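Local coordinates for protein lactaldehyde dehydrogenase (Escherichia coli, PDB 2HG2) that oxidises L-lactaldehyde to L-lactate and glycolaldehyde to glycolate, with NAD+ as the hydride acceptor, as a homotetramer, at residues I175-F180 with F202-G207; V222-M227 with I245-L250. One frame throughout, in Å; residues are numbered along the deposited sequence.

Both interactions join parallel strands of the same mixed sheet, the sheet of the Rossmann-like NAD(+)-binding domain, and each closes a beta-alpha-beta unit; their centres are 16 Å apart and they do not touch. Both are buried. Interaction 1 is held by two backbone bonds, after which 175-180 and 202-207 leave the strand pairing; a water and, weakly, a lysine amine then bridge the parting backbones, and four residues of 175-180 bind NAD(+). Interaction 2 keeps its strands paired through four bridges, with methionine, valine, cysteine and leucine side chains, a threonine methyl and the methylenes of a lysine doing the packing, and the cofactor and substrate residues Ser230 and Glu251 come just after its segments.

Interaction 1 (I175-F180 with F202-G207); sequences IKPSEF and FNLVLG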
ATOM      1  N   ILE A 175     -15.252  18.617 -20.710  1.00 15.89           N
ATOM      2  CA  ILE A 175     -13.965  19.141 -21.141  1.00 17.84           C
ATOM      3  C   ILE A 175     -14.049  20.361 -22.062  1.00 19.45           C
ATOM      4  O   ILE A 175     -14.939  20.454 -22.922  1.00 18.90           O
ATOM      5  CB  ILE A 175     -13.174  18.028 -21.857  1.00 21.16           C
ATOM      6  CG1 ILE A 175     -12.642  17.042 -20.812  1.00 25.02           C
ATOM      7  CG2 ILE A 175     -12.055  18.621 -22.710  1.00 22.11           C
ATOM      8  CD1 ILE A 175     -12.191  15.728 -21.388  1.00 30.35           C
ATOM      9  N   LYS A 176     -13.136  21.307 -21.857  1.00 19.05           N
ATOM     10  CA  LYS A 176     -13.056  22.484 -22.714  1.00 18.85           C
ATOM     11  C   LYS A 176     -11.660  22.498 -23.322  1.00 19.30           C
ATOM     12  O   LYS A 176     -10.667  22.686 -22.621  1.00 16.47           O
ATOM     13  CB  LYS A 176     -13.253  23.797 -21.957  1.00 21.00           C
ATOM     14  CG  LYS A 176     -13.195  25.002 -22.915  1.00 24.30           C
ATOM     15  CD  LYS A 176     -13.150  26.347 -22.211  1.00 25.53           C
ATOM     16  CE  LYS A 176     -11.728  26.799 -21.943  1.00 28.17           C
ATOM     17  NZ  LYS A 176     -10.967  27.044 -23.207  1.00 29.04           N
ATOM     18  N   PRO A 177     -11.568  22.287 -24.640  1.00 19.22           N
ATOM     19  CA  PRO A 177     -10.261  22.288 -25.304  1.00 19.39           C
ATOM     20  C   PRO A 177      -9.775  23.722 -25.368  1.00 19.53           C
ATOM     21  O   PRO A 177     -10.550  24.650 -25.135  1.00 16.74           O
ATOM     22  CB  PRO A 177     -10.564  21.773 -26.716  1.00 20.30           C
ATOM     23  CG  PRO A 177     -12.030  21.352 -26.688  1.00 22.53           C
ATOM     24  CD  PRO A 177     -12.666  22.161 -25.611  1.00 18.55           C
ATOM     25  N   SER A 178      -8.495  23.907 -25.669  1.00 20.73           N
ATOM     26  CA  SER A 178      -7.969  25.257 -25.823  1.00 21.57           C
ATOM     27  C   SER A 178      -8.621  25.755 -27.107  1.00 22.44           C
ATOM     28  O   SER A 178      -8.813  24.975 -28.044  1.00 21.67           O
ATOM     29  CB  SER A 178      -6.458  25.235 -26.019  1.00 22.12           C
ATOM     30  OG  SER A 178      -6.012  26.484 -26.515  1.00 20.79           O
ATOM     31  N   GLU A 179      -8.965  27.036 -27.153  1.00 22.73           N
ATOM     32  CA  GLU A 179      -9.587  27.598 -28.341  1.00 25.58           C
ATOM     33  C   GLU A 179      -8.638  27.555 -29.542  1.00 25.11           C
ATOM     34  O   GLU A 179      -9.078  27.701 -30.679  1.00 26.41           O
ATOM     35  CB  GLU A 179     -10.024  29.039 -28.072  1.00 26.91           C
ATOM     36  CG  GLU A 179      -8.869  29.982 -27.778  1.00 32.10           C
ATOM     37  CD  GLU A 179      -9.333  31.319 -27.238  1.00 35.60           C
ATOM     38  OE1 GLU A 179      -9.899  31.343 -26.122  1.00 37.10           O
ATOM     39  OE2 GLU A 179      -9.137  32.345 -27.930  1.00 38.53           O
ATOM     40  N   PHE A 180      -7.345  27.353 -29.292  1.00 24.15           N
ATOM     41  CA  PHE A 180      -6.363  27.290 -30.374  1.00 24.32           C
ATOM     42  C   PHE A 180      -6.264  25.901 -30.987  1.00 24.76           C
ATOM     43  O   PHE A 180      -5.832  25.760 -32.131  1.00 24.80           O
ATOM     44  CB  PHE A 180      -4.962  27.674 -29.881  1.00 24.25           C
ATOM     45  CG  PHE A 180      -4.887  29.025 -29.246  1.00 26.69           C
ATOM     46  CD1 PHE A 180      -5.289  30.160 -29.942  1.00 27.65           C
ATOM     47  CD2 PHE A 180      -4.422  29.167 -27.945  1.00 25.93           C
ATOM     48  CE1 PHE A 180      -5.232  31.422 -29.346  1.00 29.44           C
ATOM     49  CE2 PHE A 180      -4.360  30.419 -27.340  1.00 28.22           C
ATOM     50  CZ  PHE A 180      -4.768  31.550 -28.043  1.00 28.38           C
ATOM     51  N   PHE A 202     -19.260  11.882 -20.998  1.00 17.60           N
ATOM     52  CA  PHE A 202     -18.205  12.700 -21.593  1.00 17.81           C
ATOM     53  C   PHE A 202     -18.861  13.835 -22.371  1.00 18.66           C
ATOM     54  O   PHE A 202     -19.673  13.592 -23.263  1.00 18.39           O
ATOM     55  CB  PHE A 202     -17.336  11.893 -22.557  1.00 16.95           C
ATOM     56  CG  PHE A 202     -16.314  12.728 -23.295  1.00 16.91           C
ATOM     57  CD1 PHE A 202     -15.062  12.971 -22.743  1.00 17.93           C
ATOM     58  CD2 PHE A 202     -16.617  13.289 -24.533  1.00 17.71           C
ATOM     59  CE1 PHE A 202     -14.119  13.759 -23.419  1.00 19.81           C
ATOM     60  CE2 PHE A 202     -15.686  14.080 -25.217  1.00 17.07           C
ATOM     61  CZ  PHE A 202     -14.434  14.315 -24.659  1.00 17.57           C
ATOM     62  N   ASN A 203     -18.491  15.067 -22.039  1.00 17.04           N
ATOM     63  CA  ASN A 203     -19.041  16.247 -22.690  1.00 17.05           C
ATOM     64  C   ASN A 203     -17.913  17.168 -23.148  1.00 17.95           C
ATOM     65  O   ASN A 203     -16.878  17.277 -22.487  1.00 18.96           O
ATOM     66  CB  ASN A 203     -19.941  17.005 -21.709  1.00 15.52           C
ATOM     67  CG  ASN A 203     -21.061  16.143 -21.159  1.00 19.09           C
ATOM     68  OD1 ASN A 203     -22.138  16.046 -21.752  1.00 19.72           O
ATOM     69  ND2 ASN A 203     -20.807  15.501 -20.026  1.00 18.27           N
ATOM     70  N   LEU A 204     -18.127  17.847 -24.269  1.00 18.91           N
ATOM     71  CA  LEU A 204     -17.132  18.766 -24.819  1.00 18.73           C
ATOM     72  C   LEU A 204     -17.772  20.129 -25.078  1.00 19.52           C
ATOM     73  O   LEU A 204     -18.665  20.243 -25.918  1.00 19.43           O
ATOM     74  CB  LEU A 204     -16.578  18.211 -26.137  1.00 20.21           C
ATOM     75  CG  LEU A 204     -15.438  18.978 -26.825  1.00 22.57           C
ATOM     76  CD1 LEU A 204     -14.168  18.855 -25.992  1.00 22.46           C
ATOM     77  CD2 LEU A 204     -15.189  18.406 -28.215  1.00 20.57           C
ATOM     78  N   VAL A 205     -17.332  21.155 -24.352  1.00 19.29           N
ATOM     79  CA  VAL A 205     -17.863  22.500 -24.556  1.00 20.39           C
ATOM     80  C   VAL A 205     -16.745  23.370 -25.134  1.00 21.66           C
ATOM     81  O   VAL A 205     -15.587  23.236 -24.744  1.00 20.29           O
ATOM     82  CB  VAL A 205     -18.402  23.118 -23.244  1.00 19.84           C
ATOM     83  CG1 VAL A 205     -19.584  22.303 -22.744  1.00 21.21           C
ATOM     84  CG2 VAL A 205     -17.305  23.177 -22.193  1.00 20.59           C
ATOM     85  N   LEU A 206     -17.102  24.248 -26.069  1.00 21.82           N
ATOM     86  CA  LEU A 206     -16.129  25.101 -26.744  1.00 23.37           C
ATOM     87  C   LEU A 206     -16.292  26.581 -26.441  1.00 24.45           C
ATOM     88  O   LEU A 206     -17.411  27.081 -26.351  1.00 25.66           O
ATOM     89  CB  LEU A 206     -16.230  24.882 -28.255  1.00 21.96           C
ATOM     90  CG  LEU A 206     -16.100  23.432 -28.713  1.00 21.60           C
ATOM     91  CD1 LEU A 206     -16.519  23.314 -30.170  1.00 20.67           C
ATOM     92  CD2 LEU A 206     -14.672  22.965 -28.510  1.00 19.63           C
ATOM     93  N   GLY A 207     -15.170  27.281 -26.307  1.00 25.25           N
ATOM     94  CA  GLY A 207     -15.222  28.703 -26.018  1.00 27.59           C
ATOM     95  C   GLY A 207     -13.928  29.233 -25.432  1.00 30.51           C
ATOM     96  O   GLY A 207     -12.885  28.583 -25.506  1.00 30.90           O
TER
HETATM   97  O   HOH W   1     -12.557  26.017 -26.795  1.00 19.15           O
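Ile175 pairs with Leu204 across parallel strands, both its N-H and its C=O bonding to the neighbouring strand: Ile175 N gives a nearly straight bond (173°) to Asn203 O at 2.8 Å, and Ile175 O takes Val205 N at 2.9 Å. With CG1 beside the backbone N (chi1 -75°) and the chain extended beyond it, Ile175 CD1 reaches the Phe202 ring obliquely at CE1, 3.4 Å away. The other branch, CG2, faces Leu204 CD1. Leu204 CD1 also presses on Pro177 CG at 3.4 Å, tighter than usual for two carbons, while Leu206 CD2 meets the proline ring at CG and CD, crossing it at about a right angle. Helix 183-195 covers this face, with Ala185 against both Pro177 and Leu204. Lys176 leaves the strand on the other side, where CB lies near Val205 CG2 and helix 209-218 packs on both residues. Its chain starts extended, then bends at chi3 (90°) and chi4, and this curl brings Lys176 NZ back to Pro177 O at 3.1 Å; a weak bond runs from NZ to Gly207 O. A methionine in place of Lys176 would probably leave Pro177 O without its amine partner and remove the weak tie to Gly207. Pro177 O also accepts from a water that accepts from Gly207 N, bridging the parting backbones. Ser178 OG takes the N-H of Phe180 in an ST turn. Lys176, Pro177, Ser178 and Glu179 bind NAD(+): this is a parallel strand pair of a Rossmann-like sheet, opening at its C-terminal ends into the cofactor site of an aldehyde dehydrogenase.

Interaction 2 (V222-M227 with I245-L250); sequences VAMVSM and ITKVCL
Parallel strand pairing joins 222-227 to 245-250 in the Rossmann-like NAD(+)-binding domain, where strand 222-228, helix 231-242 and strand 247-251 form a beta-alpha-beta crossover. The strand axes run 13° apart, and Met224, Val225, Ser226 and Met227 pair in order with Lys247, Val248, Cys249 and Leu250. Three firm bonds tie them: Val225 N to Lys247 O and Cys249 N to Val225 O, each at 3.0 Å, and Met227 N to Cys249 O at 2.9 Å. Where the chain turns a corner at Ala223, a weak fourth bond from Lys247 N reaches Ala223 O. Thr246 CG2 packs against this corner, 3.6 Å from Val222 O and near Val222 CG1. On the face toward helix 231-242, Val225 and Val248 stand next to each other with their side chains running in the same direction, Val225 CG1 and Val248 CG1 3.6 Å apart; Ala241 of the helix touches Val248. Farther along, Met227 CB meets Leu250 CD2, and Met227 also packs on Ala233 and Ile237. The opposite face carries Met224, Lys247, Ser226 and Cys249. Ser226 OG, bonded to Lys162 NZ, lies beside Cys249 CB at 3.8 Å. The Lys247 chain is extended throughout, which carries NZ out to Glu468 O. Met224 runs straight from the backbone until it bends at chi3 (80°), and its sulfur rests obliquely against the lysine methylenes, Met224 SD 3.6 Å from Lys247 CD and 3.8 Å from Lys247 CE.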
ATOM      1  N   VAL A 222     -19.671  21.120  -9.700  1.00 16.30           N
ATOM      2  CA  VAL A 222     -18.385  20.535 -10.052  1.00 17.06           C
ATOM      3  C   VAL A 222     -17.640  20.130  -8.776  1.00 17.19           C
ATOM      4  O   VAL A 222     -17.456  20.939  -7.869  1.00 18.95           O
ATOM      5  CB  VAL A 222     -17.531  21.537 -10.886  1.00 16.29           C
ATOM      6  CG1 VAL A 222     -16.122  20.982 -11.108  1.00 13.47           C
ATOM      7  CG2 VAL A 222     -18.214  21.801 -12.228  1.00 11.87           C
ATOM      8  N   ALA A 223     -17.243  18.866  -8.696  1.00 16.62           N
ATOM      9  CA  ALA A 223     -16.534  18.370  -7.525  1.00 16.04           C
ATOM     10  C   ALA A 223     -15.047  18.700  -7.646  1.00 18.54           C
ATOM     11  O   ALA A 223     -14.354  18.908  -6.643  1.00 17.95           O
ATOM     12  CB  ALA A 223     -16.739  16.872  -7.388  1.00 12.08           C
ATOM     13  N   MET A 224     -14.554  18.748  -8.880  1.00 17.37           N
ATOM     14  CA  MET A 224     -13.155  19.074  -9.106  1.00 16.46           C
ATOM     15  C   MET A 224     -12.890  19.608 -10.498  1.00 16.73           C
ATOM     16  O   MET A 224     -13.428  19.105 -11.488  1.00 14.50           O
ATOM     17  CB  MET A 224     -12.250  17.858  -8.872  1.00 14.66           C
ATOM     18  CG  MET A 224     -10.763  18.158  -9.143  1.00 15.15           C
ATOM     19  SD  MET A 224      -9.600  16.826  -8.724  1.00 21.68           S
ATOM     20  CE  MET A 224      -9.776  15.749 -10.162  1.00 19.24           C
ATOM     21  N   VAL A 225     -12.057  20.639 -10.567  1.00 15.87           N
ATOM     22  CA  VAL A 225     -11.685  21.206 -11.845  1.00 17.75           C
ATOM     23  C   VAL A 225     -10.211  20.903 -12.040  1.00 18.58           C
ATOM     24  O   VAL A 225      -9.395  21.135 -11.152  1.00 18.31           O
ATOM     25  CB  VAL A 225     -11.910  22.734 -11.911  1.00 18.30           C
ATOM     26  CG1 VAL A 225     -11.175  23.437 -10.773  1.00 18.21           C
ATOM     27  CG2 VAL A 225     -11.431  23.252 -13.256  1.00 15.30           C
ATOM     28  N   SER A 226      -9.887  20.349 -13.200  1.00 18.44           N
ATOM     29  CA  SER A 226      -8.522  20.003 -13.523  1.00 20.41           C
ATOM     30  C   SER A 226      -8.125  20.857 -14.708  1.00 22.30           C
ATOM     31  O   SER A 226      -8.838  20.909 -15.712  1.00 22.59           O
ATOM     32  CB  SER A 226      -8.432  18.516 -13.879  1.00 21.74           C
ATOM     33  OG  SER A 226      -7.097  18.137 -14.171  1.00 26.63           O
ATOM     34  N   MET A 227      -6.992  21.536 -14.593  1.00 22.18           N
ATOM     35  CA  MET A 227      -6.538  22.386 -15.678  1.00 23.63           C
ATOM     36  C   MET A 227      -5.026  22.417 -15.840  1.00 23.61           C
ATOM     37  O   MET A 227      -4.269  22.363 -14.870  1.00 23.28           O
ATOM     38  CB  MET A 227      -7.073  23.812 -15.486  1.00 24.32           C
ATOM     39  CG  MET A 227      -6.463  24.842 -16.420  1.00 25.71           C
ATOM     40  SD  MET A 227      -4.917  25.518 -15.776  1.00 31.59           S
ATOM     41  CE  MET A 227      -4.920  27.139 -16.477  1.00 28.18           C
ATOM     42  N   ILE A 245     -15.457  26.097  -2.657  1.00 22.07           N
ATOM     43  CA  ILE A 245     -14.549  25.126  -2.058  1.00 20.65           C
ATOM     44  C   ILE A 245     -14.393  23.942  -3.011  1.00 20.35           C
ATOM     45  O   ILE A 245     -14.375  22.781  -2.599  1.00 19.45           O
ATOM     46  CB  ILE A 245     -15.071  24.606  -0.691  1.00 18.89           C
ATOM     47  CG1 ILE A 245     -15.628  25.759   0.145  1.00 19.29           C
ATOM     48  CG2 ILE A 245     -13.924  23.950   0.073  1.00 18.51           C
ATOM     49  CD1 ILE A 245     -14.604  26.858   0.445  1.00 21.33           C
ATOM     50  N   THR A 246     -14.298  24.251  -4.298  1.00 21.50           N
ATOM     51  CA  THR A 246     -14.133  23.229  -5.319  1.00 21.25           C
ATOM     52  C   THR A 246     -12.677  22.768  -5.343  1.00 20.75           C
ATOM     53  O   THR A 246     -11.753  23.578  -5.287  1.00 21.22           O
ATOM     54  CB  THR A 246     -14.527  23.778  -6.702  1.00 23.34           C
ATOM     55  OG1 THR A 246     -15.894  24.215  -6.661  1.00 27.22           O
ATOM     56  CG2 THR A 246     -14.377  22.704  -7.769  1.00 22.53           C
ATOM     57  N   LYS A 247     -12.475  21.461  -5.415  1.00 20.36           N
ATOM     58  CA  LYS A 247     -11.127  20.907  -5.442  1.00 21.25           C
ATOM     59  C   LYS A 247     -10.456  21.240  -6.776  1.00 20.04           C
ATOM     60  O   LYS A 247     -11.124  21.312  -7.811  1.00 18.97           O
ATOM     61  CB  LYS A 247     -11.192  19.379  -5.247  1.00 23.01           C
ATOM     62  CG  LYS A 247      -9.834  18.696  -5.222  1.00 28.16           C
ATOM     63  CD  LYS A 247      -9.930  17.164  -5.185  1.00 29.37           C
ATOM     64  CE  LYS A 247      -8.522  16.557  -5.125  1.00 30.91           C
ATOM     65  NZ  LYS A 247      -8.466  15.064  -5.191  1.00 31.32           N
ATOM     66  N   VAL A 248      -9.146  21.470  -6.757  1.00 16.56           N
ATOM     67  CA  VAL A 248      -8.439  21.753  -7.999  1.00 18.06           C
ATOM     68  C   VAL A 248      -7.254  20.824  -8.230  1.00 19.42           C
ATOM     69  O   VAL A 248      -6.650  20.293  -7.294  1.00 19.25           O
ATOM     70  CB  VAL A 248      -7.907  23.209  -8.075  1.00 18.68           C
ATOM     71  CG1 VAL A 248      -9.051  24.194  -7.906  1.00 17.42           C
ATOM     72  CG2 VAL A 248      -6.818  23.428  -7.029  1.00 17.45           C
ATOM     73  N   CYS A 249      -6.940  20.635  -9.502  1.00 19.67           N
ATOM     74  CA  CYS A 249      -5.818  19.814  -9.928  1.00 20.85           C
ATOM     75  C   CYS A 249      -5.188  20.673 -11.023  1.00 20.60           C
ATOM     76  O   CYS A 249      -5.740  20.814 -12.117  1.00 21.54           O
ATOM     77  CB  CYS A 249      -6.319  18.486 -10.490  1.00 21.96           C
ATOM     78  SG  CYS A 249      -5.009  17.326 -10.919  1.00 30.30           S
ATOM     79  N   LEU A 250      -4.043  21.264 -10.715  1.00 19.50           N
ATOM     80  CA  LEU A 250      -3.376  22.154 -11.650  1.00 18.58           C
ATOM     81  C   LEU A 250      -1.952  21.734 -12.004  1.00 19.32           C
ATOM     82  O   LEU A 250      -1.200  21.260 -11.160  1.00 17.18           O
ATOM     83  CB  LEU A 250      -3.363  23.569 -11.058  1.00 16.30           C
ATOM     84  CG  LEU A 250      -4.707  24.074 -10.507  1.00 17.24           C
ATOM     85  CD1 LEU A 250      -4.516  25.382  -9.743  1.00 15.07           C
ATOM     86  CD2 LEU A 250      -5.690  24.254 -11.658  1.00 13.89           C
TER